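Local atomic coordinates of periplasmic zinc-binding protein troA (Treponema pallidum, PDB entry 1K0F), a protein that binds zinc with high affinity in the periplasm and delivers it to the membrane permease of the TroABC transporter for import. Residues M199-K210 with A227-H237. Numbering follows the deposited sequence.
Sequences MQELAAFIAQRK and ALRDAVQARGH
Two successive helices of the C-terminal alpha/beta lobe of a ZnuA/TroA-type (family 9) solute-binding protein pack here, joined through strand 213-217 in a helix-strand-helix connection. Leu228 is a knob seated among Met199, Leu202, Ala203 and Ile206. Helices 199-208 and 227-233 cross at -58°, with their axes 8.1 Å apart at closest approach. Small residues allow this: Ala203 CB lies 3.5 Å from Ala231 CB.

With CG anti to the backbone N (chi1 162°), Leu228 points its branch into helix 199-208. CD1 presses on the backbone of Ala203. CD2 lies 3.5 Å from Leu202 CD2, the two leucines crossing at about a right angle. Ile206 meets Leu228 tip to tip: its CD1 touches both methyls and lies 3.6 Å from Leu228 CD2. Val232 lies across Ile206, its CG1 touching Ile206 CG2. The extended first part of Met199 lays SD against Leu228 CA, and the bend at chi3 turns CE to the Ala227 methyl. Leu202 also rests on Val165 of strand 163-166 and Ile206 on Ile214 of strand 213-217. The side chain of His168, a zinc-binding residue whose site is empty in this metal-free form, is about 9 Å from that of Leu202.

Arg235 folds back along helix 199-208. The Ala204 methyl covers one face of its guanidinium, and Ala203 CB lies at the edge. Arg235 NH2 gives a weak, bent hydrogen bond to Gln200 O (2.7 Å, 120° at the hydrogen), which also accepts the helical bond from Ala204 N.

At the far end, His237 CB packs on Ala207, and its NE2 is hydrogen-bonded to Leu211 O, which helps fix the ring. Lys210, with positive phi after the helix, sets its CA over one ring face in a CH-pi contact, 4.1 Å from the His237 ring centroid.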
loop_
_atom_site.group_PDB
_atom_site.type_symbol
_atom_site.label_atom_id
_atom_site.label_comp_id
_atom_site.label_asym_id
_atom_site.label_seq_id
_atom_site.Cartn_x
_atom_site.Cartn_y
_atom_site.Cartn_z
ATOM N N MET A 199 11.755 -9.844 17.420
ATOM C CA MET A 199 10.742 -10.893 17.253
ATOM C C MET A 199 10.331 -11.437 18.607
ATOM O O MET A 199 9.155 -11.672 18.868
ATOM C CB MET A 199 11.273 -12.049 16.402
ATOM C CG MET A 199 10.330 -13.243 16.355
ATOM S SD MET A 199 10.833 -14.526 15.189
ATOM C CE MET A 199 10.949 -13.600 13.648
ATOM N N GLN A 200 11.330 -11.664 19.450
ATOM C CA GLN A 200 11.127 -12.162 20.800
ATOM C C GLN A 200 10.033 -11.358 21.487
ATOM O O GLN A 200 9.009 -11.898 21.903
ATOM C CB GLN A 200 12.421 -12.014 21.592
ATOM C CG GLN A 200 12.815 -13.244 22.351
ATOM C CD GLN A 200 13.193 -14.373 21.430
ATOM O OE1 GLN A 200 12.400 -15.285 21.185
ATOM N NE2 GLN A 200 14.413 -14.321 20.910
ATOM N N GLU A 201 10.271 -10.058 21.607
ATOM C CA GLU A 201 9.329 -9.154 22.246
ATOM C C GLU A 201 7.954 -9.271 21.610
ATOM O O GLU A 201 6.965 -9.509 22.294
ATOM C CB GLU A 201 9.843 -7.714 22.149
ATOM C CG GLU A 201 11.306 -7.571 22.555
ATOM C CD GLU A 201 11.699 -6.148 22.915
ATOM O OE1 GLU A 201 11.842 -5.862 24.125
ATOM O OE2 GLU A 201 11.873 -5.320 21.990
ATOM N N LEU A 202 7.898 -9.109 20.295
ATOM C CA LEU A 202 6.637 -9.196 19.585
ATOM C C LEU A 202 5.947 -10.526 19.853
ATOM O O LEU A 202 4.727 -10.586 20.004
ATOM C CB LEU A 202 6.865 -9.031 18.089
ATOM C CG LEU A 202 5.580 -8.806 17.297
ATOM C CD1 LEU A 202 4.748 -7.730 17.978
ATOM C CD2 LEU A 202 5.921 -8.409 15.876
ATOM N N ALA A 203 6.732 -11.594 19.913
ATOM C CA ALA A 203 6.183 -12.916 20.167
ATOM C C ALA A 203 5.442 -12.906 21.500
ATOM O O ALA A 203 4.260 -13.235 21.567
ATOM C CB ALA A 203 7.298 -13.946 20.189
ATOM N N ALA A 204 6.141 -12.526 22.564
ATOM C CA ALA A 204 5.518 -12.475 23.879
ATOM C C ALA A 204 4.367 -11.478 23.873
ATOM O O ALA A 204 3.315 -11.741 24.435
ATOM C CB ALA A 204 6.546 -12.085 24.939
ATOM N N PHE A 205 4.573 -10.333 23.230
ATOM C CA PHE A 205 3.553 -9.301 23.162
ATOM C C PHE A 205 2.240 -9.900 22.696
ATOM O O PHE A 205 1.189 -9.660 23.281
ATOM C CB PHE A 205 3.966 -8.211 22.192
ATOM C CG PHE A 205 2.823 -7.397 21.708
ATOM C CD1 PHE A 205 2.144 -6.549 22.585
ATOM C CD2 PHE A 205 2.410 -7.479 20.383
ATOM C CE1 PHE A 205 1.062 -5.785 22.154
ATOM C CE2 PHE A 205 1.326 -6.722 19.925
ATOM C CZ PHE A 205 0.647 -5.867 20.819
ATOM N N ILE A 206 2.329 -10.695 21.639
ATOM C CA ILE A 206 1.177 -11.356 21.049
ATOM C C ILE A 206 0.658 -12.450 21.989
ATOM O O ILE A 206 -0.540 -12.743 22.018
ATOM C CB ILE A 206 1.553 -11.976 19.672
ATOM C CG1 ILE A 206 1.983 -10.874 18.706
ATOM C CG2 ILE A 206 0.370 -12.727 19.085
ATOM C CD1 ILE A 206 2.891 -11.370 17.606
ATOM N N ALA A 207 1.558 -13.048 22.764
ATOM C CA ALA A 207 1.166 -14.106 23.694
ATOM C C ALA A 207 0.554 -13.513 24.961
ATOM O O ALA A 207 -0.342 -14.102 25.568
ATOM C CB ALA A 207 2.370 -14.960 24.048
ATOM N N GLN A 208 1.050 -12.347 25.351
ATOM C CA GLN A 208 0.559 -11.667 26.528
ATOM C C GLN A 208 -0.850 -11.175 26.221
ATOM O O GLN A 208 -1.798 -11.507 26.928
ATOM C CB GLN A 208 1.475 -10.493 26.864
ATOM C CG GLN A 208 2.303 -10.727 28.118
ATOM C CD GLN A 208 3.792 -10.534 27.893
ATOM O OE1 GLN A 208 4.625 -11.160 28.569
ATOM N NE2 GLN A 208 4.142 -9.664 26.949
ATOM N N ARG A 209 -0.981 -10.397 25.151
ATOM C CA ARG A 209 -2.273 -9.861 24.745
ATOM C C ARG A 209 -3.151 -10.950 24.135
ATOM O O ARG A 209 -4.329 -10.727 23.861
ATOM C CB ARG A 209 -2.077 -8.716 23.747
ATOM C CG ARG A 209 -0.964 -7.748 24.135
ATOM C CD ARG A 209 -1.419 -6.789 25.217
ATOM N NE ARG A 209 -2.666 -6.124 24.851
ATOM C CZ ARG A 209 -2.758 -5.172 23.928
ATOM N NH1 ARG A 209 -1.675 -4.777 23.279
ATOM N NH2 ARG A 209 -3.930 -4.609 23.655
ATOM N N LYS A 210 -2.571 -12.127 23.917
ATOM C CA LYS A 210 -3.306 -13.264 23.357
ATOM C C LYS A 210 -4.026 -12.947 22.041
ATOM O O LYS A 210 -5.244 -13.024 21.971
ATOM C CB LYS A 210 -4.331 -13.772 24.379
ATOM C CG LYS A 210 -3.797 -14.798 25.364
ATOM C CD LYS A 210 -3.599 -14.187 26.739
ATOM C CE LYS A 210 -2.519 -14.924 27.530
ATOM N NZ LYS A 210 -3.083 -15.794 28.613
ATOM N N ALA A 227 7.443 -17.615 11.629
ATOM C CA ALA A 227 8.486 -17.855 12.616
ATOM C C ALA A 227 8.070 -17.162 13.897
ATOM O O ALA A 227 8.299 -17.656 15.000
ATOM C CB ALA A 227 9.810 -17.302 12.123
ATOM N N LEU A 228 7.454 -16.002 13.740
ATOM C CA LEU A 228 6.982 -15.252 14.882
ATOM C C LEU A 228 5.883 -16.109 15.466
ATOM O O LEU A 228 5.803 -16.297 16.669
ATOM C CB LEU A 228 6.418 -13.903 14.437
ATOM C CG LEU A 228 5.498 -13.161 15.410
ATOM C CD1 LEU A 228 6.074 -13.183 16.830
ATOM C CD2 LEU A 228 5.325 -11.727 14.921
ATOM N N ARG A 229 5.052 -16.649 14.588
ATOM C CA ARG A 229 3.949 -17.501 14.998
ATOM C C ARG A 229 4.438 -18.617 15.924
ATOM O O ARG A 229 3.823 -18.883 16.957
ATOM C CB ARG A 229 3.271 -18.102 13.766
ATOM C CG ARG A 229 1.818 -18.451 13.974
ATOM C CD ARG A 229 1.646 -19.907 14.338
ATOM N NE ARG A 229 2.715 -20.736 13.790
ATOM C CZ ARG A 229 3.027 -20.788 12.496
ATOM N NH1 ARG A 229 2.353 -20.057 11.618
ATOM N NH2 ARG A 229 4.008 -21.572 12.073
ATOM N N ASP A 230 5.546 -19.262 15.549
ATOM C CA ASP A 230 6.132 -20.341 16.347
ATOM C C ASP A 230 6.717 -19.810 17.641
ATOM O O ASP A 230 6.663 -20.474 18.673
ATOM C CB ASP A 230 7.231 -21.033 15.569
ATOM C CG ASP A 230 6.741 -21.584 14.280
ATOM O OD1 ASP A 230 5.505 -21.733 14.151
ATOM O OD2 ASP A 230 7.586 -21.863 13.407
ATOM N N ALA A 231 7.304 -18.621 17.570
ATOM C CA ALA A 231 7.880 -17.995 18.748
ATOM C C ALA A 231 6.727 -17.740 19.712
ATOM O O ALA A 231 6.862 -17.914 20.922
ATOM C CB ALA A 231 8.556 -16.696 18.371
ATOM N N VAL A 232 5.580 -17.350 19.167
ATOM C CA VAL A 232 4.416 -17.110 19.995
ATOM C C VAL A 232 4.021 -18.447 20.592
ATOM O O VAL A 232 3.758 -18.552 21.783
ATOM C CB VAL A 232 3.246 -16.572 19.170
ATOM C CG1 VAL A 232 2.080 -16.245 20.087
ATOM C CG2 VAL A 232 3.675 -15.333 18.417
ATOM N N GLN A 233 3.989 -19.472 19.743
ATOM C CA GLN A 233 3.639 -20.821 20.172
ATOM C C GLN A 233 4.522 -21.264 21.334
ATOM O O GLN A 233 4.042 -21.815 22.328
ATOM C CB GLN A 233 3.812 -21.801 19.012
ATOM C CG GLN A 233 2.597 -22.669 18.734
ATOM C CD GLN A 233 1.885 -22.261 17.464
ATOM O OE1 GLN A 233 1.389 -23.107 16.718
ATOM N NE2 GLN A 233 1.835 -20.953 17.205
ATOM N N ALA A 234 5.822 -21.022 21.191
ATOM C CA ALA A 234 6.794 -21.377 22.207
ATOM C C ALA A 234 6.597 -20.480 23.426
ATOM O O ALA A 234 7.346 -20.561 24.397
ATOM C CB ALA A 234 8.194 -21.214 21.654
ATOM N N ARG A 235 5.583 -19.620 23.368
ATOM C CA ARG A 235 5.275 -18.719 24.474
ATOM C C ARG A 235 3.920 -19.023 25.120
ATOM O O ARG A 235 3.443 -18.270 25.970
ATOM C CB ARG A 235 5.298 -17.272 23.988
ATOM C CG ARG A 235 6.640 -16.834 23.425
ATOM C CD ARG A 235 7.360 -15.879 24.367
ATOM N NE ARG A 235 8.307 -15.019 23.659
ATOM C CZ ARG A 235 9.358 -14.434 24.230
ATOM N NH1 ARG A 235 9.606 -14.611 25.523
ATOM N NH2 ARG A 235 10.164 -13.669 23.506
ATOM N N GLY A 236 3.297 -20.122 24.701
ATOM C CA GLY A 236 2.015 -20.521 25.265
ATOM C C GLY A 236 0.770 -20.075 24.523
ATOM O O GLY A 236 -0.342 -20.222 25.033
ATOM N N HIS A 237 0.946 -19.551 23.316
ATOM C CA HIS A 237 -0.176 -19.071 22.523
ATOM C C HIS A 237 -0.091 -19.486 21.062
ATOM O O HIS A 237 0.952 -19.345 20.424
ATOM C CB HIS A 237 -0.248 -17.545 22.612
ATOM C CG HIS A 237 -1.327 -16.939 21.769
ATOM N ND1 HIS A 237 -2.631 -17.388 21.788
ATOM C CD2 HIS A 237 -1.293 -15.932 20.865
ATOM C CE1 HIS A 237 -3.352 -16.686 20.932
ATOM N NE2 HIS A 237 -2.562 -15.796 20.360
#